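PDB 4PHX: protein AggB from Escherichia coli, which forms the minor subunit of aggregative adherence fimbriae type I and probably takes part in bacterial adhesion to host surfaces. Local coordinates for residues Gly69-Ser74 and Arg80-Gln85; Phe35-Asn40 and Ala91-Met96. All coordinates share one frame; numbering follows the deposited sequence.

In the fold
After its first strands the chain forms F35-N40, the start of interaction 2, on strand 34-39. It then runs through strands 49-53 and 61-67 of the other sheet before reaching G69-S74. Interaction 1 closes a short hairpin there, with only five residues between G69-S74 and R80-Q85. A few residues later A91-M96 comes to face F35-N40 from the other sheet and closes the much longer loop that contains the hairpin. Interaction 1 therefore works within one sheet, whereas interaction 2 joins the two sheets face to face. They meet directly: strand 82-85 is hydrogen-bonded to strand 34-39, and W71 packs on F93.

Interaction 1 of 2, residues Gly69-Ser74 and Arg80-Gln85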
ATOM      1  N   GLY B  69      10.049  -9.767  15.146  1.00 53.81           N
ATOM      2  CA  GLY B  69       9.495 -11.114  15.113  1.00 48.88           C
ATOM      3  C   GLY B  69       9.613 -11.947  16.382  1.00 48.63           C
ATOM      4  O   GLY B  69      10.698 -12.396  16.744  1.00 54.21           O
ATOM      5  N   GLY B  70       8.487 -12.142  17.060  1.00 44.60           N
ATOM      6  CA  GLY B  70       8.433 -12.992  18.224  1.00 42.19           C
ATOM      7  C   GLY B  70       8.650 -12.266  19.537  1.00 46.33           C
ATOM      8  O   GLY B  70       8.852 -12.911  20.566  1.00 44.94           O
ATOM      9  N   TRP B  71       8.612 -10.934  19.508  1.00 46.56           N
ATOM     10  CA  TRP B  71       8.777 -10.118  20.710  1.00 39.26           C
ATOM     11  C   TRP B  71       7.441  -9.440  20.974  1.00 45.92           C
ATOM     12  O   TRP B  71       6.907  -8.758  20.109  1.00 54.96           O
ATOM     13  CB  TRP B  71       9.895  -9.061  20.534  1.00 38.41           C
ATOM     14  CG  TRP B  71      11.329  -9.604  20.345  1.00 39.43           C
ATOM     15  CD1 TRP B  71      11.974  -9.831  19.159  1.00 39.38           C
ATOM     16  CD2 TRP B  71      12.263  -9.965  21.375  1.00 39.76           C
ATOM     17  NE1 TRP B  71      13.240 -10.310  19.385  1.00 31.23           N
ATOM     18  CE2 TRP B  71      13.437 -10.419  20.735  1.00 38.02           C
ATOM     19  CE3 TRP B  71      12.214  -9.965  22.777  1.00 37.43           C
ATOM     20  CZ2 TRP B  71      14.557 -10.860  21.451  1.00 34.53           C
ATOM     21  CZ3 TRP B  71      13.316 -10.417  23.480  1.00 39.11           C
ATOM     22  CH2 TRP B  71      14.478 -10.846  22.816  1.00 33.86           C
ATOM     23  N   SER B  72       6.889  -9.637  22.163  1.00 50.64           N
ATOM     24  CA  SER B  72       5.644  -8.986  22.543  1.00 47.58           C
ATOM     25  C   SER B  72       5.966  -7.913  23.565  1.00 50.11           C
ATOM     26  O   SER B  72       6.896  -8.078  24.366  1.00 47.19           O
ATOM     27  CB  SER B  72       4.649  -9.997  23.131  1.00 48.50           C
ATOM     28  OG  SER B  72       4.449 -11.082  22.247  1.00 54.18           O
ATOM     29  N   SER B  73       5.202  -6.819  23.531  1.00 49.77           N
ATOM     30  CA  SER B  73       5.385  -5.714  24.457  1.00 47.62           C
ATOM     31  C   SER B  73       5.148  -6.227  25.868  1.00 50.53           C
ATOM     32  O   SER B  73       4.259  -7.053  26.073  1.00 55.47           O
ATOM     33  CB  SER B  73       4.407  -4.593  24.128  1.00 51.92           C
ATOM     34  OG  SER B  73       4.637  -4.066  22.835  1.00 59.34           O
ATOM     35  N   SER B  74       5.918  -5.760  26.846  1.00 49.07           N
ATOM     36  CA  SER B  74       5.790  -6.328  28.196  1.00 51.14           C
ATOM     37  C   SER B  74       5.941  -5.369  29.392  1.00 54.06           C
ATOM     38  O   SER B  74       6.465  -4.260  29.268  1.00 50.16           O
ATOM     39  CB  SER B  74       6.715  -7.553  28.369  1.00 45.93           C
ATOM     40  OG  SER B  74       8.076  -7.201  28.236  1.00 40.09           O
ATOM     41  N   ARG B  80       8.940  -1.938  31.833  1.00 44.51           N
ATOM     42  CA  ARG B  80       8.387  -1.932  30.482  1.00 47.36           C
ATOM     43  C   ARG B  80       9.474  -2.363  29.493  1.00 47.63           C
ATOM     44  O   ARG B  80      10.642  -2.009  29.658  1.00 45.15           O
ATOM     45  CB  ARG B  80       7.860  -0.538  30.113  1.00 49.99           C
ATOM     46  CG  ARG B  80       6.724   0.005  31.006  1.00 57.89           C
ATOM     47  CD  ARG B  80       6.401   1.489  30.696  1.00 64.36           C
ATOM     48  NE  ARG B  80       7.423   2.395  31.225  1.00 66.70           N
ATOM     49  CZ  ARG B  80       7.572   3.670  30.870  1.00 65.39           C
ATOM     50  NH1 ARG B  80       6.771   4.222  29.968  1.00 63.09           N
ATOM     51  NH2 ARG B  80       8.539   4.396  31.418  1.00 69.81           N
ATOM     52  N   GLY B  81       9.091  -3.138  28.481  1.00 47.25           N
ATOM     53  CA  GLY B  81      10.018  -3.597  27.460  1.00 41.07           C
ATOM     54  C   GLY B  81       9.326  -4.562  26.526  1.00 42.14           C
ATOM     55  O   GLY B  81       8.107  -4.630  26.504  1.00 46.54           O
ATOM     56  N   VAL B  82      10.084  -5.314  25.744  1.00 41.40           N
ATOM     57  CA  VAL B  82       9.469  -6.370  24.952  1.00 47.09           C
ATOM     58  C   VAL B  82      10.051  -7.702  25.409  1.00 47.14           C
ATOM     59  O   VAL B  82      11.167  -7.744  25.913  1.00 43.52           O
ATOM     60  CB  VAL B  82       9.608  -6.153  23.424  1.00 45.40           C
ATOM     61  CG1 VAL B  82       8.977  -4.819  23.011  1.00 39.86           C
ATOM     62  CG2 VAL B  82      11.057  -6.189  23.008  1.00 43.28           C
ATOM     63  N   TYR B  83       9.275  -8.773  25.250  1.00 45.42           N
ATOM     64  CA  TYR B  83       9.583 -10.064  25.852  1.00 43.56           C
ATOM     65  C   TYR B  83       9.363 -11.210  24.861  1.00 47.17           C
ATOM     66  O   TYR B  83       8.745 -11.029  23.808  1.00 46.39           O
ATOM     67  CB  TYR B  83       8.731 -10.295  27.117  1.00 46.79           C
ATOM     68  CG  TYR B  83       7.842 -11.530  27.054  1.00 48.22           C
ATOM     69  CD1 TYR B  83       8.237 -12.730  27.638  1.00 44.54           C
ATOM     70  CD2 TYR B  83       6.616 -11.500  26.400  1.00 53.74           C
ATOM     71  CE1 TYR B  83       7.445 -13.863  27.565  1.00 50.72           C
ATOM     72  CE2 TYR B  83       5.808 -12.637  26.335  1.00 50.92           C
ATOM     73  CZ  TYR B  83       6.232 -13.812  26.918  1.00 53.67           C
ATOM     74  OH  TYR B  83       5.438 -14.943  26.846  1.00 60.67           O
ATOM     75  N   ARG B  84       9.866 -12.383  25.231  1.00 44.40           N
ATOM     76  CA  ARG B  84       9.838 -13.577  24.407  1.00 45.06           C
ATOM     77  C   ARG B  84      10.048 -14.785  25.334  1.00 50.18           C
ATOM     78  O   ARG B  84      10.970 -14.783  26.158  1.00 45.08           O
ATOM     79  CB  ARG B  84      10.984 -13.472  23.429  1.00 39.41           C
ATOM     80  CG  ARG B  84      11.129 -14.599  22.515  1.00 47.00           C
ATOM     81  CD  ARG B  84      12.374 -14.408  21.696  1.00 43.38           C
ATOM     82  NE  ARG B  84      12.250 -15.154  20.453  1.00 50.04           N
ATOM     83  CZ  ARG B  84      11.911 -14.603  19.292  1.00 53.80           C
ATOM     84  NH1 ARG B  84      11.698 -13.289  19.212  1.00 46.59           N
ATOM     85  NH2 ARG B  84      11.814 -15.361  18.207  1.00 55.66           N
ATOM     86  N   GLN B  85       9.182 -15.794  25.230  1.00 50.11           N
ATOM     87  CA  GLN B  85       9.329 -17.013  26.028  1.00 49.59           C
ATOM     88  C   GLN B  85      10.398 -17.845  25.381  1.00 49.56           C
ATOM     89  O   GLN B  85      10.680 -17.663  24.197  1.00 49.63           O
ATOM     90  CB  GLN B  85       8.022 -17.813  26.082  1.00 53.52           C
ATOM     91  CG  GLN B  85       8.059 -19.105  26.932  1.00 55.87           C
ATOM     92  CD  GLN B  85       7.526 -18.912  28.350  1.00 65.08           C
ATOM     93  OE1 GLN B  85       6.379 -18.496  28.549  1.00 67.38           O
ATOM     94  NE2 GLN B  85       8.361 -19.214  29.345  1.00 69.62           N
TER
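Strands 72-74 and 82-85 pair in antiparallel fashion through S72 with Y83, S73 with V82 and S74 with G81, although the N-to-C directions of the short segments make 117°, well short of the 180° of straight antiparallel strands. S72 and Y83 form a hydrogen-bonded pair, the Y83 N to S72 O bond measuring 2.6 Å and its partner, S72 N to Y83 O, 2.8 Å. S73 and V82 are a non-hydrogen-bonded pair, and backbone bonds resume between S74 and G81.

W71, just before strand 72-74, and R84 of strand 82-85 carry most of the side-chain contact. The arginine chain is extended from CG to NE, with CG anti to the backbone N (chi1 179°), and the side chains cross at about a right angle, bringing NH1 over one indole face. R84 NH1 donates a nearly straight bond to G69 O (2.8 Å), which lies close to the guanidinium plane. The same group makes a cation-pi contact over the indole face: R84 CZ is 4.7 Å from the centroid of the five-membered ring of W71. The two planes are 61° apart, so this is not a parallel stack. Further back along the chain, R84 CB sits 4.1 Å from the centroid of the six-membered ring of W71 as a CH-pi contact. W71 NE1 is hydrogen-bonded to I92 O, so the indole is tied to strand 90-97 as well.

On the side of the sheet that carries S74 and Y83, S74 OG comes within 3.4 Å of Y83 CB and makes a weak bond to G81 O. S72 OG is hydrogen-bonded to S73 OG of the second subunit, and S73 and S74 of this chain pair in parallel with a strand of that subunit. The result is an antiparallel beta hairpin toward one side of a sheet of the Ig-like sandwich, continued by the second subunit.

Interaction 2 of 2, residues Phe35-Asn40 and Ala91-Met96; sequences FHIWIN and AIFDIM
The F35 ring receives A91 CB squarely over one face: the methyl carbon lies 3.8 Å from the ring centroid, only 8° off the normal. The F93 ring is covered on one face by I37 CD1, which stands 3.4 Å from F93 CG and is displaced toward the rim near the CB attachment, 26° off the normal through the ring centroid. Both are CH-pi contacts, but the aromatic partner changes strand from one to the other. H32 meets F35 edge-to-face.

I37 CG1 lies between the backbone N and the carbonyl carbon (chi1 63°), and the extended continuation to CD1 delivers the terminal methyl to F93. Two residues further along each strand, I39 and I95 reach toward each other tip to tip, their CD1 atoms 4.2 Å apart. Alternation along each strand thus puts F35, I37 and I39 against A91, F93 and I95. No hydrogen bond joins the segments: the strands run in roughly the same direction, but their axes come no closer than 9.6 Å, a distance of facing sheets and not of bonded neighbours.

This is the buried interior of the beta sandwich, where two sheets face each other. I26 of strand 20-27 touches F35, I37 and A91, while V64 of strand 61-67 touches I39 and I95. On the other side of strand 34-39, H36 and W38 lie against strand 107-117, whose V112 reaches I95 within the core; strand 82-85 pairs with the opposite backbone edge of 34-39.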
ATOM      1  N   PHE B  35      13.162 -14.011  27.748  1.00 41.74           N
ATOM      2  CA  PHE B  35      14.015 -12.846  27.510  1.00 40.28           C
ATOM      3  C   PHE B  35      13.173 -11.571  27.538  1.00 42.12           C
ATOM      4  O   PHE B  35      12.006 -11.564  27.161  1.00 40.44           O
ATOM      5  CB  PHE B  35      14.708 -12.875  26.151  1.00 36.20           C
ATOM      6  CG  PHE B  35      15.519 -14.108  25.861  1.00 40.37           C
ATOM      7  CD1 PHE B  35      14.938 -15.211  25.253  1.00 46.83           C
ATOM      8  CD2 PHE B  35      16.883 -14.128  26.097  1.00 41.44           C
ATOM      9  CE1 PHE B  35      15.706 -16.339  24.940  1.00 47.54           C
ATOM     10  CE2 PHE B  35      17.649 -15.241  25.778  1.00 37.10           C
ATOM     11  CZ  PHE B  35      17.063 -16.340  25.206  1.00 43.56           C
ATOM     12  N   HIS B  36      13.829 -10.476  27.878  1.00 43.96           N
ATOM     13  CA  HIS B  36      13.195  -9.269  28.359  1.00 39.78           C
ATOM     14  C   HIS B  36      14.188  -8.188  28.003  1.00 35.99           C
ATOM     15  O   HIS B  36      15.305  -8.199  28.530  1.00 36.92           O
ATOM     16  CB  HIS B  36      13.182  -9.468  29.860  1.00 51.21           C
ATOM     17  CG  HIS B  36      12.625  -8.339  30.651  1.00 45.34           C
ATOM     18  ND1 HIS B  36      13.014  -8.106  31.951  1.00 42.89           N
ATOM     19  CD2 HIS B  36      11.677  -7.418  30.364  1.00 49.55           C
ATOM     20  CE1 HIS B  36      12.336  -7.079  32.430  1.00 44.94           C
ATOM     21  NE2 HIS B  36      11.524  -6.640  31.486  1.00 48.67           N
ATOM     22  N   ILE B  37      13.830  -7.287  27.096  1.00 34.69           N
ATOM     23  CA  ILE B  37      14.725  -6.181  26.735  1.00 35.99           C
ATOM     24  C   ILE B  37      13.996  -4.859  26.664  1.00 37.86           C
ATOM     25  O   ILE B  37      12.785  -4.833  26.498  1.00 42.12           O
ATOM     26  CB  ILE B  37      15.412  -6.383  25.352  1.00 32.17           C
ATOM     27  CG1 ILE B  37      14.377  -6.427  24.238  1.00 33.68           C
ATOM     28  CG2 ILE B  37      16.248  -7.627  25.332  1.00 32.75           C
ATOM     29  CD1 ILE B  37      14.892  -7.060  22.934  1.00 30.59           C
ATOM     30  N   TRP B  38      14.738  -3.757  26.758  1.00 32.27           N
ATOM     31  CA  TRP B  38      14.162  -2.443  26.528  1.00 32.67           C
ATOM     32  C   TRP B  38      15.250  -1.461  26.155  1.00 36.08           C
ATOM     33  O   TRP B  38      16.439  -1.781  26.268  1.00 36.05           O
ATOM     34  CB  TRP B  38      13.378  -1.946  27.750  1.00 30.70           C
ATOM     35  CG  TRP B  38      14.178  -1.858  29.004  1.00 37.22           C
ATOM     36  CD1 TRP B  38      14.776  -0.740  29.523  1.00 33.72           C
ATOM     37  CD2 TRP B  38      14.473  -2.928  29.919  1.00 34.58           C
ATOM     38  NE1 TRP B  38      15.422  -1.053  30.697  1.00 35.10           N
ATOM     39  CE2 TRP B  38      15.252  -2.388  30.960  1.00 34.81           C
ATOM     40  CE3 TRP B  38      14.160  -4.290  29.949  1.00 35.55           C
ATOM     41  CZ2 TRP B  38      15.710  -3.155  32.024  1.00 42.44           C
ATOM     42  CZ3 TRP B  38      14.616  -5.055  31.006  1.00 40.03           C
ATOM     43  CH2 TRP B  38      15.386  -4.490  32.030  1.00 44.06           C
ATOM     44  N   ILE B  39      14.860  -0.275  25.692  1.00 27.66           N
ATOM     45  CA  ILE B  39      15.847   0.765  25.463  1.00 30.78           C
ATOM     46  C   ILE B  39      15.774   1.769  26.595  1.00 35.69           C
ATOM     47  O   ILE B  39      14.673   2.124  27.027  1.00 36.73           O
ATOM     48  CB  ILE B  39      15.590   1.517  24.166  1.00 36.86           C
ATOM     49  CG1 ILE B  39      15.670   0.559  22.967  1.00 34.16           C
ATOM     50  CG2 ILE B  39      16.556   2.727  24.042  1.00 35.25           C
ATOM     51  CD1 ILE B  39      15.533   1.252  21.642  1.00 35.35           C
ATOM     52  N   ASN B  40      16.921   2.245  27.077  1.00 32.96           N
ATOM     53  CA  ASN B  40      16.899   3.337  28.075  1.00 39.18           C
ATOM     54  C   ASN B  40      16.823   4.717  27.437  1.00 37.34           C
ATOM     55  O   ASN B  40      17.838   5.382  27.224  1.00 40.95           O
ATOM     56  CB  ASN B  40      18.089   3.268  29.014  1.00 33.67           C
ATOM     57  CG  ASN B  40      18.213   1.931  29.664  1.00 36.69           C
ATOM     58  OD1 ASN B  40      17.354   1.528  30.443  1.00 38.02           O
ATOM     59  ND2 ASN B  40      19.277   1.220  29.334  1.00 36.05           N
ATOM     60  N   ALA B  91      18.929 -14.984  21.777  1.00 41.26           N
ATOM     61  CA  ALA B  91      17.807 -14.431  21.025  1.00 33.84           C
ATOM     62  C   ALA B  91      18.199 -13.178  20.276  1.00 35.62           C
ATOM     63  O   ALA B  91      18.968 -12.353  20.760  1.00 32.38           O
ATOM     64  CB  ALA B  91      16.651 -14.165  21.930  1.00 32.16           C
ATOM     65  N   ILE B  92      17.681 -13.049  19.062  1.00 36.17           N
ATOM     66  CA  ILE B  92      18.015 -11.921  18.219  1.00 33.10           C
ATOM     67  C   ILE B  92      16.860 -10.913  18.176  1.00 36.29           C
ATOM     68  O   ILE B  92      15.687 -11.296  18.133  1.00 32.39           O
ATOM     69  CB  ILE B  92      18.402 -12.400  16.826  1.00 38.36           C
ATOM     70  CG1 ILE B  92      19.656 -13.272  16.928  1.00 38.47           C
ATOM     71  CG2 ILE B  92      18.619 -11.237  15.860  1.00 32.36           C
ATOM     72  CD1 ILE B  92      20.903 -12.512  17.320  1.00 34.79           C
ATOM     73  N   PHE B  93      17.210  -9.627  18.237  1.00 33.76           N
ATOM     74  CA  PHE B  93      16.233  -8.528  18.162  1.00 36.63           C
ATOM     75  C   PHE B  93      16.772  -7.368  17.334  1.00 30.92           C
ATOM     76  O   PHE B  93      17.969  -7.269  17.079  1.00 36.15           O
ATOM     77  CB  PHE B  93      15.886  -8.008  19.559  1.00 32.74           C
ATOM     78  CG  PHE B  93      17.072  -7.464  20.308  1.00 34.33           C
ATOM     79  CD1 PHE B  93      17.406  -6.126  20.222  1.00 31.15           C
ATOM     80  CD2 PHE B  93      17.857  -8.306  21.099  1.00 31.92           C
ATOM     81  CE1 PHE B  93      18.499  -5.616  20.896  1.00 35.18           C
ATOM     82  CE2 PHE B  93      18.953  -7.810  21.774  1.00 33.52           C
ATOM     83  CZ  PHE B  93      19.283  -6.446  21.671  1.00 32.99           C
ATOM     84  N   ASP B  94      15.904  -6.465  16.931  1.00 31.07           N
ATOM     85  CA  ASP B  94      16.386  -5.302  16.202  1.00 38.83           C
ATOM     86  C   ASP B  94      15.914  -4.024  16.843  1.00 37.29           C
ATOM     87  O   ASP B  94      14.928  -4.016  17.589  1.00 38.62           O
ATOM     88  CB  ASP B  94      15.880  -5.315  14.769  1.00 37.96           C
ATOM     89  CG  ASP B  94      16.404  -6.493  13.978  1.00 38.43           C
ATOM     90  OD1 ASP B  94      17.565  -6.432  13.504  1.00 37.18           O
ATOM     91  OD2 ASP B  94      15.629  -7.453  13.799  1.00 36.14           O
ATOM     92  N   ILE B  95      16.624  -2.950  16.536  1.00 36.88           N
ATOM     93  CA  ILE B  95      16.127  -1.610  16.785  1.00 37.72           C
ATOM     94  C   ILE B  95      15.693  -1.038  15.445  1.00 39.45           C
ATOM     95  O   ILE B  95      16.475  -0.958  14.492  1.00 37.24           O
ATOM     96  CB  ILE B  95      17.172  -0.725  17.476  1.00 36.59           C
ATOM     97  CG1 ILE B  95      17.412  -1.250  18.898  1.00 33.92           C
ATOM     98  CG2 ILE B  95      16.701   0.737  17.526  1.00 32.46           C
ATOM     99  CD1 ILE B  95      18.622  -0.637  19.609  1.00 25.72           C
ATOM    100  N   MET B  96      14.424  -0.668  15.369  1.00 41.61           N
ATOM    101  CA  MET B  96      13.839  -0.319  14.087  1.00 45.28           C
ATOM    102  C   MET B  96      13.264   1.091  14.052  1.00 45.77           C
ATOM    103  O   MET B  96      12.781   1.607  15.063  1.00 44.92           O
ATOM    104  CB  MET B  96      12.758  -1.332  13.689  1.00 43.37           C
ATOM    105  CG  MET B  96      13.264  -2.732  13.427  1.00 38.93           C
ATOM    106  SD  MET B  96      11.937  -3.951  13.353  1.00 38.61           S
ATOM    107  CE  MET B  96      11.165  -3.785  14.933  1.00 33.28           C
TER